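Local coordinates for Ddb_g0293866 (Dictyostelium discoideum, PDB 5LW6), which binds ADP-ribose through this macrodomain, one part of a longer protein that probably senses DNA damage and recognises poly-ADP-ribose, at residues K52-A57 and H86-E91; A78-E83 and S247-L252; K97-K102 and F139-K144. One frame throughout, in Å; residues are numbered along the deposited sequence. Where two conformers were deposited one is given.

Contact 1: K52-A57 and H86-E91; sequences KERSLA and HFHEKE
Arg54 and Glu91 form a buried salt bridge in which one carboxylate oxygen takes both terminal nitrogens of the guanidinium. Arg54 NH2 gives the shorter and straighter bond, 2.8 Å to Glu91 OE2 with an N-H...O angle of 156°; the bond from Arg54 NH1 to the same OE2, at 3.2 Å, is longer and weak. Glu91 OE2 lies at the guanidinium edge and is met on its anti side, somewhat out of the carboxylate plane, while the two planes are turned 38° from each other. His88 packs against the same group, its CE1 3.5 Å from Arg54 NH1, with the ring nearly perpendicular to the guanidinium.

The other carboxylate oxygen holds that ring: His88 ND1 donates to Glu91 OE1 at 2.8 Å, in the ring plane of His88 but well above the carboxylate plane. Phe87 CD2 covers one face of the imidazole. These groups bracket the first crossover of the macrodomain's three-layered alpha-beta-alpha fold: Arg54 immediately precedes strand 55-59, and His88 and Glu91 follow helix 70-87, before strand 95-101 completes the beta-alpha-beta unit. A type II turn from His88 to Glu91, with Glu91 N bonded to His88 O at 3.1 Å, brings both side chains to the arginine.

Arg54 reaches them with its chain bent at chi3 (-66°), which swings the guanidinium away from the line of the extended CA-CB-CG-CD part. In the next shell, Asp93 and Asp253 also form salt bridges with Arg54, and Asp253 accepts a hydrogen bond from His88 NE2. The clustered carboxylates probably stabilise the arginine's positive charge, while Lys45 N donates to Glu91 OE2.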
ATOM      1  N   LYS A  52     -17.039  -4.348   5.488  1.00 15.04           N
ATOM      2  CA  LYS A  52     -16.212  -3.193   5.385  1.00 17.84           C
ATOM      3  C   LYS A  52     -14.949  -3.364   6.245  1.00 15.52           C
ATOM      4  O   LYS A  52     -14.330  -2.398   6.671  1.00 15.93           O
ATOM      5  CB  LYS A  52     -16.994  -1.956   5.733  1.00 21.77           C
ATOM      6  CG  LYS A  52     -18.060  -1.706   4.676  1.00 26.01           C
ATOM      7  CD  LYS A  52     -18.971  -0.593   5.076  1.00 33.98           C
ATOM      8  CE  LYS A  52     -19.852  -0.203   3.889  1.00 36.67           C
ATOM      9  NZ  LYS A  52     -21.215   0.264   4.332  1.00 38.94           N
ATOM     10  N   GLU A  53     -14.590  -4.603   6.539  1.00 15.69           N
ATOM     11  CA  GLU A  53     -13.429  -4.888   7.409  1.00 15.44           C
ATOM     12  C   GLU A  53     -12.140  -4.205   6.848  1.00 13.40           C
ATOM     13  O   GLU A  53     -11.921  -4.207   5.621  1.00 12.91           O
ATOM     14  CB  GLU A  53     -13.179  -6.365   7.600  1.00 19.15           C
ATOM     15  CG  GLU A  53     -12.337  -7.003   6.587  1.00 27.67           C
ATOM     16  CD  GLU A  53     -11.795  -8.416   6.906  1.00 30.51           C
ATOM     17  OE1 GLU A  53     -12.052  -9.008   7.995  1.00 34.05           O
ATOM     18  OE2 GLU A  53     -11.066  -8.904   6.029  1.00 27.60           O
ATOM     19  N   ARG A  54     -11.365  -3.603   7.754  1.00 12.00           N
ATOM     20  CA  ARG A  54     -10.153  -2.859   7.380  1.00 11.23           C
ATOM     21  C   ARG A  54      -8.981  -3.828   7.239  1.00 10.57           C
ATOM     22  O   ARG A  54      -7.997  -3.775   8.005  1.00 10.56           O
ATOM     23  CB  ARG A  54      -9.911  -1.762   8.343  1.00 12.70           C
ATOM     24  CG  ARG A  54     -10.858  -0.598   8.172  1.00 13.02           C
ATOM     25  CD  ARG A  54     -10.709   0.466   9.272  1.00 14.87           C
ATOM     26  NE  ARG A  54     -11.113  -0.082  10.518  1.00 13.28           N
ATOM     27  CZ  ARG A  54     -11.159   0.594  11.647  1.00 15.15           C
ATOM     28  NH1 ARG A  54     -10.771   1.865  11.662  1.00 15.32           N
ATOM     29  NH2 ARG A  54     -11.632   0.004  12.744  1.00 16.24           N
ATOM     30  N   SER A  55      -9.029  -4.709   6.221  1.00  9.99           N
ATOM     31  CA  SER A  55      -7.973  -5.713   6.032  1.00  9.84           C
ATOM     32  C   SER A  55      -7.210  -5.215   4.778  1.00 10.14           C
ATOM     33  O   SER A  55      -7.798  -5.167   3.708  1.00 10.57           O
ATOM     34  CB  SER A  55      -8.478  -7.120   5.795  1.00 10.79           C
ATOM     35  OG  SER A  55      -9.575  -7.202   4.927  1.00 11.66           O
ATOM     36  N   LEU A  56      -5.966  -4.833   4.937  1.00  9.80           N
ATOM     37  CA  LEU A  56      -5.139  -4.213   3.884  1.00  9.95           C
ATOM     38  C   LEU A  56      -3.875  -4.982   3.648  1.00 10.28           C
ATOM     39  O   LEU A  56      -3.110  -5.166   4.570  1.00 10.70           O
ATOM     40  CB  LEU A  56      -4.731  -2.801   4.262  1.00 10.20           C
ATOM     41  CG  LEU A  56      -3.792  -2.085   3.297  1.00 10.02           C
ATOM     42  CD1 LEU A  56      -4.409  -1.793   1.949  1.00 10.58           C
ATOM     43  CD2 LEU A  56      -3.324  -0.838   4.032  1.00  9.94           C
ATOM     44  N   ALA A  57      -3.638  -5.348   2.374  1.00 10.02           N
ATOM     45  CA  ALA A  57      -2.401  -5.899   1.915  1.00 10.19           C
ATOM     46  C   ALA A  57      -1.659  -4.810   1.204  1.00  9.97           C
ATOM     47  O   ALA A  57      -2.228  -4.143   0.338  1.00  9.05           O
ATOM     48  CB  ALA A  57      -2.652  -7.042   0.952  1.00 10.89           C
ATOM     49  N   HIS A  86      -1.704   1.799  17.254  1.00 12.54           N
ATOM     50  CA  HIS A  86      -1.886   2.305  18.627  1.00 15.64           C
ATOM     51  C   HIS A  86      -3.065   3.189  18.700  1.00 14.82           C
ATOM     52  O   HIS A  86      -3.829   3.104  19.656  1.00 15.18           O
ATOM     53  CB  HIS A  86      -0.639   3.081  19.076  1.00 17.97           C
ATOM     54  CG  HIS A  86       0.490   2.173  19.458  1.00 25.42           C
ATOM     55  ND1 HIS A  86       1.820   2.545  19.390  1.00 31.88           N
ATOM     56  CD2 HIS A  86       0.484   0.894  19.877  1.00 33.06           C
ATOM     57  CE1 HIS A  86       2.581   1.537  19.783  1.00 35.01           C
ATOM     58  NE2 HIS A  86       1.794   0.512  20.055  1.00 32.41           N
ATOM     59  N   PHE A  87      -3.237   4.065  17.732  1.00 12.62           N
ATOM     60  CA  PHE A  87      -4.386   4.923  17.685  1.00 13.92           C
ATOM     61  C   PHE A  87      -5.666   4.073  17.700  1.00 15.78           C
ATOM     62  O   PHE A  87      -6.698   4.474  18.320  1.00 15.18           O
ATOM     63  CB  PHE A  87      -4.350   5.780  16.455  1.00 14.32           C
ATOM     64  CG  PHE A  87      -5.468   6.731  16.312  1.00 17.00           C
ATOM     65  CD1 PHE A  87      -5.400   7.979  16.867  1.00 18.28           C
ATOM     66  CD2 PHE A  87      -6.627   6.380  15.562  1.00 16.80           C
ATOM     67  CE1 PHE A  87      -6.480   8.851  16.712  1.00 20.39           C
ATOM     68  CE2 PHE A  87      -7.685   7.271  15.406  1.00 19.74           C
ATOM     69  CZ  PHE A  87      -7.585   8.517  15.960  1.00 19.50           C
ATOM     70  N   HIS A  88      -5.636   2.965  16.962  1.00 14.27           N
ATOM     71  CA  HIS A  88      -6.740   2.058  16.825  1.00 14.70           C
ATOM     72  C   HIS A  88      -6.655   0.859  17.729  1.00 14.76           C
ATOM     73  O   HIS A  88      -7.084  -0.241  17.348  1.00 14.78           O
ATOM     74  CB  HIS A  88      -6.779   1.579  15.375  1.00 14.03           C
ATOM     75  CG  HIS A  88      -7.202   2.627  14.410  1.00 13.23           C
ATOM     76  ND1 HIS A  88      -8.445   3.189  14.423  1.00 14.97           N
ATOM     77  CD2 HIS A  88      -6.582   3.155  13.339  1.00 15.37           C
ATOM     78  CE1 HIS A  88      -8.589   4.019  13.395  1.00 15.11           C
ATOM     79  NE2 HIS A  88      -7.455   4.044  12.746  1.00 14.11           N
ATOM     80  N   GLU A  89      -6.087   1.024  18.931  1.00 17.59           N
ATOM     81  CA  GLU A  89      -6.061  -0.039  19.915  1.00 20.97           C
ATOM     82  C   GLU A  89      -7.530  -0.594  20.107  1.00 23.26           C
ATOM     83  O   GLU A  89      -8.492   0.146  20.157  1.00 23.86           O
ATOM     84  CB  GLU A  89      -5.509   0.468  21.262  1.00 24.45           C
ATOM     85  CG  GLU A  89      -6.379   1.545  21.903  1.00 30.32           C
ATOM     86  CD  GLU A  89      -6.164   1.729  23.447  1.00 40.83           C
ATOM     87  OE1 GLU A  89      -5.173   1.178  24.008  1.00 45.17           O
ATOM     88  OE2 GLU A  89      -6.977   2.449  24.081  1.00 41.11           O
ATOM     89  N   LYS A  90      -7.679  -1.881  20.207  1.00 26.79           N
ATOM     90  CA  LYS A  90      -9.022  -2.436  20.477  1.00 24.66           C
ATOM     91  C   LYS A  90      -9.934  -2.512  19.267  1.00 24.88           C
ATOM     92  O   LYS A  90     -11.074  -2.855  19.441  1.00 25.41           O
ATOM     93  CB  LYS A  90      -9.804  -1.642  21.530  1.00 26.69           C
ATOM     94  CG  LYS A  90      -9.105  -1.506  22.878  1.00 28.76           C
ATOM     95  CD  LYS A  90      -9.968  -0.831  23.948  1.00 32.08           C
ATOM     96  CE  LYS A  90      -9.180  -0.872  25.249  1.00 34.58           C
ATOM     97  NZ  LYS A  90      -9.837  -0.232  26.424  1.00 38.32           N
ATOM     98  N   GLU A  91      -9.484  -2.141  18.072  1.00 19.54           N
ATOM     99  CA  GLU A  91     -10.308  -2.285  16.873  1.00 18.70           C
ATOM    100  C   GLU A  91      -9.863  -3.538  16.171  1.00 21.12           C
ATOM    101  O   GLU A  91      -8.908  -3.534  15.403  1.00 19.59           O
ATOM    102  CB  GLU A  91     -10.174  -1.055  16.004  1.00 16.61           C
ATOM    103  CG  GLU A  91     -10.924   0.114  16.626  1.00 17.63           C
ATOM    104  CD  GLU A  91     -10.637   1.454  16.003  1.00 19.04           C
ATOM    105  OE1 GLU A  91      -9.981   2.321  16.638  1.00 22.24           O
ATOM    106  OE2 GLU A  91     -11.109   1.701  14.880  1.00 18.40           O
TER

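Contact 2: A78-E83 and S247-L252; sequences ANAISE and SLFNAL
Phe249 projects from helix 237-253 against Ala80 and Ile81 of helix 70-87, a helix-to-helix contact within one helical layer of the alpha-beta-alpha macrodomain sandwich. The two segments lie 164 residues apart in sequence at their closest ends, yet both pack on the same side of the central sheet: Ile81 and Leu248 each touch Phe58 of strand 55-59. The approach of the backbones is moderate, with Ile81 CA and Phe249 CA 8.7 Å apart, and the phenyl ring bridges the interval.

The closer of the two apolar side-chain contacts is made by Ile81. Its CG1 meets Phe249 CZ at 3.9 Å, near the ring plane, and is therefore an edge contact without stacking over a face. With CG1 lying beside the backbone N (chi1 -76°), this branch of the isoleucine is the one presented to the phenyl rim. Ala80 adds a looser apolar contact, CB to Phe249 CE2 at 4.4 Å; its small methyl probably allows the ring to come close to the helix backbone.

Aromatic stacking comes from the flanking sequence, where Tyr84, beyond the Ala80 and Ile81 positions on the same helix, stacks with Phe249. A polar link also joins the two helices, Glu83 OE1 bonding to His246 NE2.

The remaining kind of interaction is ring against backbone. Phe249 CG sits beside its own N (chi1 -67°), carrying the ring across to helix 70-87, where Phe249 CE2 lies 3.9 Å from Ala80 O and 4.1 Å from Ala80 C, with that carbonyl oxygen oblique to the ring.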
ATOM      1  N   ALA A  78       7.712   1.314   9.990  1.00 10.31           N
ATOM      2  CA  ALA A  78       7.416   0.734  11.322  1.00  9.82           C
ATOM      3  C   ALA A  78       6.737   1.763  12.207  1.00 10.09           C
ATOM      4  O   ALA A  78       5.782   1.470  12.924  1.00  8.97           O
ATOM      5  CB  ALA A  78       8.666   0.251  12.033  1.00 10.08           C
ATOM      6  N   ASN A  79       7.276   2.981  12.189  1.00  9.59           N
ATOM      7  CA  ASN A  79       6.720   4.010  12.999  1.00  9.89           C
ATOM      8  C   ASN A  79       5.270   4.376  12.564  1.00  8.61           C
ATOM      9  O   ASN A  79       4.400   4.596  13.409  1.00  8.39           O
ATOM     10  CB  ASN A  79       7.668   5.236  13.063  1.00  9.47           C
ATOM     11  CG  ASN A  79       8.808   5.060  14.126  1.00 11.37           C
ATOM     12  OD1 ASN A  79       9.841   5.741  14.044  1.00 16.53           O
ATOM     13  ND2 ASN A  79       8.641   4.158  15.107  1.00  9.74           N
ATOM     14  N   ALA A  80       4.998   4.474  11.260  1.00  8.97           N
ATOM     15  CA  ALA A  80       3.710   4.843  10.765  1.00  9.25           C
ATOM     16  C   ALA A  80       2.695   3.734  11.129  1.00  8.96           C
ATOM     17  O   ALA A  80       1.548   4.003  11.508  1.00  8.69           O
ATOM     18  CB  ALA A  80       3.727   5.054   9.264  1.00 10.22           C
ATOM     19  N   ILE A  81       3.142   2.483  11.018  1.00  8.93           N
ATOM     20  CA  ILE A  81       2.290   1.350  11.265  1.00  8.72           C
ATOM     21  C   ILE A  81       1.897   1.346  12.743  1.00 10.61           C
ATOM     22  O   ILE A  81       0.730   1.121  13.111  1.00  9.53           O
ATOM     23  CB  ILE A  81       2.958   0.002  10.838  1.00  9.86           C
ATOM     24  CG1 ILE A  81       2.918  -0.121   9.277  1.00 11.35           C
ATOM     25  CG2 ILE A  81       2.244  -1.234  11.436  1.00 10.50           C
ATOM     26  CD1 ILE A  81       3.914  -1.112   8.691  1.00 13.02           C
ATOM     27  N   SER A  82       2.893   1.550  13.579  1.00 10.78           N
ATOM     28  CA  SER A  82       2.664   1.561  15.008  0.50 11.04           C
ATOM     29  C   SER A  82       1.778   2.734  15.419  1.00 11.49           C
ATOM     30  O   SER A  82       0.900   2.583  16.268  1.00 11.38           O
ATOM     31  CB  SER A  82       3.986   1.432  15.810  0.50 11.15           C
ATOM     32  OG  SER A  82       3.653   1.383  17.173  0.50 11.20           O
ATOM     33  N   GLU A  83       1.942   3.900  14.782  1.00 10.55           N
ATOM     34  CA  GLU A  83       1.128   5.035  15.034  1.00 10.77           C
ATOM     35  C   GLU A  83      -0.356   4.731  14.750  1.00 10.88           C
ATOM     36  O   GLU A  83      -1.242   5.015  15.587  1.00 10.89           O
ATOM     37  CB  GLU A  83       1.596   6.226  14.226  1.00 11.08           C
ATOM     38  CG  GLU A  83       0.829   7.529  14.397  1.00 11.46           C
ATOM     39  CD  GLU A  83       1.327   8.643  13.467  1.00 13.47           C
ATOM     40  OE1 GLU A  83       1.412   8.374  12.231  1.00 14.24           O
ATOM     41  OE2 GLU A  83       1.627   9.793  13.935  1.00 15.04           O
ATOM     42  N   SER A 247      -1.535   8.780   3.932  1.00  9.98           N
ATOM     43  CA  SER A 247      -2.554   8.703   2.909  0.50  9.25           C
ATOM     44  C   SER A 247      -3.150   7.318   2.780  1.00  8.97           C
ATOM     45  O   SER A 247      -4.387   7.144   2.619  1.00  9.69           O
ATOM     46  CB  SER A 247      -1.931   9.092   1.576  0.50  9.32           C
ATOM     47  OG  SER A 247      -1.662  10.452   1.658  0.50  9.24           O
ATOM     48  N   LEU A 248      -2.297   6.313   2.773  1.00  9.66           N
ATOM     49  CA  LEU A 248      -2.763   4.944   2.677  1.00  9.70           C
ATOM     50  C   LEU A 248      -3.690   4.599   3.829  1.00  9.12           C
ATOM     51  O   LEU A 248      -4.743   4.002   3.656  1.00  8.83           O
ATOM     52  CB  LEU A 248      -1.539   4.042   2.602  1.00  9.77           C
ATOM     53  CG  LEU A 248      -1.816   2.551   2.597  1.00 10.06           C
ATOM     54  CD1 LEU A 248      -2.674   2.163   1.394  1.00 11.60           C
ATOM     55  CD2 LEU A 248      -0.488   1.807   2.594  1.00 10.62           C
ATOM     56  N   PHE A 249      -3.271   4.913   5.052  1.00  9.47           N
ATOM     57  CA  PHE A 249      -4.056   4.559   6.202  1.00  9.84           C
ATOM     58  C   PHE A 249      -5.263   5.450   6.326  1.00 10.44           C
ATOM     59  O   PHE A 249      -6.312   5.006   6.781  1.00 10.99           O
ATOM     60  CB  PHE A 249      -3.198   4.600   7.482  1.00 10.37           C
ATOM     61  CG  PHE A 249      -2.124   3.552   7.519  1.00 11.60           C
ATOM     62  CD1 PHE A 249      -2.333   2.258   6.976  1.00 16.24           C
ATOM     63  CD2 PHE A 249      -0.927   3.825   8.027  1.00 12.56           C
ATOM     64  CE1 PHE A 249      -1.313   1.295   6.973  1.00 16.52           C
ATOM     65  CE2 PHE A 249       0.097   2.860   8.050  1.00 12.42           C
ATOM     66  CZ  PHE A 249      -0.102   1.614   7.537  1.00 14.58           C
ATOM     67  N   ASN A 250      -5.199   6.660   5.798  1.00 10.28           N
ATOM     68  CA  ASN A 250      -6.401   7.465   5.713  1.00 11.15           C
ATOM     69  C   ASN A 250      -7.440   6.801   4.783  1.00 12.00           C
ATOM     70  O   ASN A 250      -8.624   6.781   5.105  1.00 12.55           O
ATOM     71  CB  ASN A 250      -6.104   8.859   5.169  1.00 12.18           C
ATOM     72  CG  ASN A 250      -5.392   9.712   6.159  1.00 12.13           C
ATOM     73  OD1 ASN A 250      -5.292   9.381   7.326  1.00 12.83           O
ATOM     74  ND2 ASN A 250      -4.906  10.867   5.700  1.00 11.94           N
ATOM     75  N   ALA A 251      -7.006   6.244   3.674  1.00 12.03           N
ATOM     76  CA  ALA A 251      -7.888   5.527   2.785  1.00 12.63           C
ATOM     77  C   ALA A 251      -8.492   4.328   3.493  1.00 11.73           C
ATOM     78  O   ALA A 251      -9.670   4.004   3.333  1.00 12.96           O
ATOM     79  CB  ALA A 251      -7.182   5.104   1.552  1.00 13.13           C
ATOM     80  N   LEU A 252      -7.691   3.625   4.263  1.00 10.86           N
ATOM     81  CA  LEU A 252      -8.193   2.477   4.976  1.00 12.25           C
ATOM     82  C   LEU A 252      -9.303   2.877   5.911  1.00 13.09           C
ATOM     83  O   LEU A 252     -10.321   2.168   6.018  1.00 13.17           O
ATOM     84  CB  LEU A 252      -7.024   1.793   5.698  1.00 11.70           C
ATOM     85  CG  LEU A 252      -7.343   0.510   6.398  1.00 11.76           C
ATOM     86  CD1 LEU A 252      -7.963  -0.520   5.478  1.00 12.18           C
ATOM     87  CD2 LEU A 252      -6.052  -0.008   7.102  1.00 11.62           C
TER

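Contact 3: K97-K102 and F139-K144; sequences KMMVEK and FNLGCK
Extended torsions beyond CG carry the Lys97 chain across to Leu141: chi2, chi3 and chi4 are all near 180°, while CG itself stands beside the backbone N. Its ammonium arrives 2.6 Å from the carbonyl oxygen, in a hydrogen bond from Lys97 NZ to Leu141 O. The C=O...N angle is 153° and NZ is tilted 19° from the carbonyl plane, so the approach is fairly close to head-on. A second side chain turned to the loop is that of Met99, a selenomethionine introduced in making the crystal, whose chain is straight to the selenium and then turns at chi3.

The lysine also uses its methylenes. Lys97 CD lies 4.1 Å from Leu141 CB and 3.9 Å from Cys143 SG, placing the aliphatic stem against both residues while its charged end reaches the carbonyl of Leu141. Leu141 then directs CD1 at Met99, the next residue of the strand that points toward the loop: CD1 is 4.0 Å from Met99 SE, and the two side chains run obliquely to each other. Lys97 and Met99 are two apart on the strand, whereas Met98 between them points away. Were Lys97 replaced by an alanine, Leu141 O would probably be left without its ammonium donor, and the sides of Leu141 and Cys143 that rest on the lysine stem would lose that cover.

Gly142, with a positive phi of 77°, carries the loop onward from the bonded carbonyl, and Gly142 O accepts a further bond from Lys95 NZ. The loop passes over the sheet face formed by strands 95-101 and 55-59, where Cys143 also touches Ser55 and Ala57, just before entering strand 145-149. Nearby, Phe139 packs on helix 161-167 through Leu163 and Met166.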
ATOM      1  N   LYS A  97      -1.204  -6.484   6.346  1.00 10.42           N
ATOM      2  CA  LYS A  97      -0.268  -7.451   5.814  1.00 11.22           C
ATOM      3  C   LYS A  97       0.643  -6.754   4.895  1.00 12.34           C
ATOM      4  O   LYS A  97       0.238  -6.306   3.813  1.00 12.13           O
ATOM      5  CB  LYS A  97      -0.969  -8.610   5.095  1.00 13.42           C
ATOM      6  CG  LYS A  97      -1.926  -9.328   6.055  1.00 14.60           C
ATOM      7  CD  LYS A  97      -2.347 -10.700   5.546  1.00 17.94           C
ATOM      8  CE  LYS A  97      -3.273 -11.397   6.557  1.00 23.24           C
ATOM      9  NZ  LYS A  97      -3.765 -12.650   5.930  1.00 27.32           N
HETATM   10  N   MSE A  98       1.900  -6.676   5.285  1.00 11.99           N
HETATM   11  CA  MSE A  98       2.852  -5.944   4.475  1.00 11.63           C
HETATM   12  C   MSE A  98       3.643  -6.947   3.687  1.00 13.65           C
HETATM   13  O   MSE A  98       4.287  -7.842   4.201  1.00 12.29           O
HETATM   14  CB  MSE A  98       3.767  -5.064   5.257  1.00 12.15           C
HETATM   15  CG  MSE A  98       4.675  -4.229   4.388  1.00 12.96           C
HETATM   16 SE   MSE A  98       5.777  -2.976   5.452  1.00 22.49          SE
HETATM   17  CE  MSE A  98       6.988  -4.257   5.948  1.00 12.20           C
HETATM   18  N   MSE A  99       3.677  -6.766   2.389  1.00 11.76           N
HETATM   19  CA  MSE A  99       4.302  -7.705   1.490  1.00 13.20           C
HETATM   20  C   MSE A  99       5.710  -7.229   1.214  1.00 12.33           C
HETATM   21  O   MSE A  99       5.914  -6.155   0.710  1.00 12.91           O
HETATM   22  CB  MSE A  99       3.508  -7.731   0.156  1.00 14.54           C
HETATM   23  CG  MSE A  99       2.056  -8.159   0.455  1.00 17.10           C
HETATM   24 SE   MSE A  99       0.912  -8.181  -1.129  1.00 22.28          SE
HETATM   25  CE  MSE A  99       0.658  -6.184  -1.336  1.00 17.16           C
ATOM     26  N   VAL A 100       6.694  -8.045   1.495  1.00 12.07           N
ATOM     27  CA  VAL A 100       8.098  -7.725   1.344  1.00 11.62           C
ATOM     28  C   VAL A 100       8.766  -8.691   0.341  1.00 11.80           C
ATOM     29  O   VAL A 100       8.653  -9.920   0.464  1.00 13.73           O
ATOM     30  CB  VAL A 100       8.837  -7.754   2.730  1.00 11.87           C
ATOM     31  CG1 VAL A 100      10.319  -7.542   2.565  1.00 12.40           C
ATOM     32  CG2 VAL A 100       8.201  -6.804   3.742  1.00 12.33           C
ATOM     33  N   GLU A 101       9.472  -8.152  -0.652  1.00 12.42           N
ATOM     34  CA  GLU A 101      10.110  -9.017  -1.627  1.00 15.03           C
ATOM     35  C   GLU A 101      11.260  -9.787  -0.967  1.00 14.39           C
ATOM     36  O   GLU A 101      11.912  -9.319  -0.015  1.00 13.75           O
ATOM     37  CB  GLU A 101      10.519  -8.223  -2.855  1.00 18.01           C
ATOM     38  CG  GLU A 101       9.303  -7.714  -3.647  1.00 20.13           C
ATOM     39  CD  GLU A 101       9.673  -6.833  -4.842  1.00 25.43           C
ATOM     40  OE1 GLU A 101      10.858  -6.875  -5.265  1.00 24.85           O
ATOM     41  OE2 GLU A 101       8.798  -6.040  -5.301  1.00 24.54           O
ATOM     42  N   LYS A 102      11.434 -11.018  -1.414  1.00 14.92           N
ATOM     43  CA  LYS A 102      12.425 -11.950  -0.793  1.00 16.66           C
ATOM     44  C   LYS A 102      13.770 -11.299  -0.654  1.00 15.36           C
ATOM     45  O   LYS A 102      14.519 -11.544   0.315  1.00 15.86           O
ATOM     46  CB  LYS A 102      12.594 -13.153  -1.715  1.00 21.60           C
ATOM     47  CG  LYS A 102      13.460 -14.264  -1.139  1.00 29.67           C
ATOM     48  CD  LYS A 102      13.564 -15.479  -2.094  1.00 36.65           C
ATOM     49  CE  LYS A 102      14.235 -15.121  -3.423  1.00 42.50           C
ATOM     50  NZ  LYS A 102      14.194 -16.221  -4.440  1.00 50.18           N
ATOM     51  N   PHE A 139      -1.874 -12.378  -3.942  1.00 17.22           N
ATOM     52  CA  PHE A 139      -3.230 -11.935  -4.179  1.00 16.05           C
ATOM     53  C   PHE A 139      -4.302 -12.592  -3.291  1.00 17.09           C
ATOM     54  O   PHE A 139      -5.366 -12.004  -3.106  1.00 20.11           O
ATOM     55  CB  PHE A 139      -3.533 -12.165  -5.651  1.00 15.20           C
ATOM     56  CG  PHE A 139      -2.684 -11.318  -6.529  1.00 15.33           C
ATOM     57  CD1 PHE A 139      -2.754  -9.947  -6.494  1.00 16.05           C
ATOM     58  CD2 PHE A 139      -1.777 -11.893  -7.363  1.00 16.43           C
ATOM     59  CE1 PHE A 139      -1.934  -9.201  -7.293  1.00 15.67           C
ATOM     60  CE2 PHE A 139      -0.898 -11.157  -8.112  1.00 16.09           C
ATOM     61  CZ  PHE A 139      -0.998  -9.776  -8.069  1.00 16.44           C
ATOM     62  N   ASN A 140      -4.016 -13.769  -2.724  1.00 14.47           N
ATOM     63  CA  ASN A 140      -5.015 -14.406  -1.911  1.00 14.45           C
ATOM     64  C   ASN A 140      -4.639 -14.394  -0.434  1.00 16.78           C
ATOM     65  O   ASN A 140      -4.655 -15.436   0.209  1.00 16.74           O
ATOM     66  CB  ASN A 140      -5.286 -15.844  -2.421  1.00 15.31           C
ATOM     67  CG  ASN A 140      -6.622 -16.412  -1.974  1.00 15.34           C
ATOM     68  OD1 ASN A 140      -7.473 -15.703  -1.496  1.00 16.48           O
ATOM     69  ND2 ASN A 140      -6.817 -17.692  -2.173  1.00 15.07           N
ATOM     70  N   LEU A 141      -4.423 -13.214   0.135  1.00 16.75           N
ATOM     71  CA  LEU A 141      -4.031 -13.087   1.549  1.00 16.03           C
ATOM     72  C   LEU A 141      -5.173 -12.709   2.442  1.00 18.02           C
ATOM     73  O   LEU A 141      -4.939 -12.375   3.580  1.00 21.76           O
ATOM     74  CB  LEU A 141      -2.908 -12.056   1.685  1.00 18.85           C
ATOM     75  CG  LEU A 141      -1.712 -12.298   0.765  1.00 20.12           C
ATOM     76  CD1 LEU A 141      -0.773 -11.132   1.001  1.00 21.90           C
ATOM     77  CD2 LEU A 141      -0.991 -13.578   1.081  1.00 20.25           C
ATOM     78  N   GLY A 142      -6.389 -12.693   1.915  1.00 17.16           N
ATOM     79  CA  GLY A 142      -7.576 -12.458   2.707  1.00 19.47           C
ATOM     80  C   GLY A 142      -7.806 -10.991   3.076  1.00 17.66           C
ATOM     81  O   GLY A 142      -8.331 -10.704   4.178  1.00 18.12           O
ATOM     82  N   CYS A 143      -7.419 -10.064   2.203  1.00 12.57           N
ATOM     83  CA  CYS A 143      -7.537  -8.641   2.525  1.00 13.15           C
ATOM     84  C   CYS A 143      -8.504  -8.012   1.560  1.00 12.70           C
ATOM     85  O   CYS A 143      -8.422  -8.281   0.367  1.00 13.33           O
ATOM     86  CB  CYS A 143      -6.207  -7.926   2.424  1.00 14.10           C
ATOM     87  SG  CYS A 143      -5.044  -8.440   3.764  1.00 16.23           S
ATOM     88  N   LYS A 144      -9.419  -7.202   2.078  1.00 11.23           N
ATOM     89  CA  LYS A 144     -10.385  -6.535   1.272  1.00 11.27           C
ATOM     90  C   LYS A 144      -9.851  -5.345   0.476  1.00 10.89           C
ATOM     91  O   LYS A 144     -10.470  -4.937  -0.542  1.00 10.83           O
ATOM     92  CB  LYS A 144     -11.602  -6.134   2.114  1.00 13.88           C
ATOM     93  CG  LYS A 144     -12.377  -7.355   2.532  1.00 16.87           C
ATOM     94  CD  LYS A 144     -13.704  -6.915   3.142  1.00 19.98           C
ATOM     95  CE  LYS A 144     -14.427  -8.088   3.861  1.00 22.03           C
ATOM     96  NZ  LYS A 144     -15.067  -8.832   2.756  1.00 22.43           N
TER

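How the contacts relate
Contacts 1 and 2 are buried and share helix 70-87: contact 2 uses its body, contact 1 its C-terminal end and the following turn. Their chemistry differs accordingly, with charged and imidazole groups gathered at the end of the helix and apolar groups along its flank. They meet directly, Leu56 CD2 lying 4.0 Å from Leu248 CG. Contact 3 is partly buried and combines an ammonium-carbonyl bond with aliphatic packing where a loop crosses the sheet. Neighbouring strands 55-59 and 95-101 tie it to contact 1, Leu56 O probably accepting from Lys97 N, whereas its link to contact 2 is a single packing touch of Met98 on Ile81.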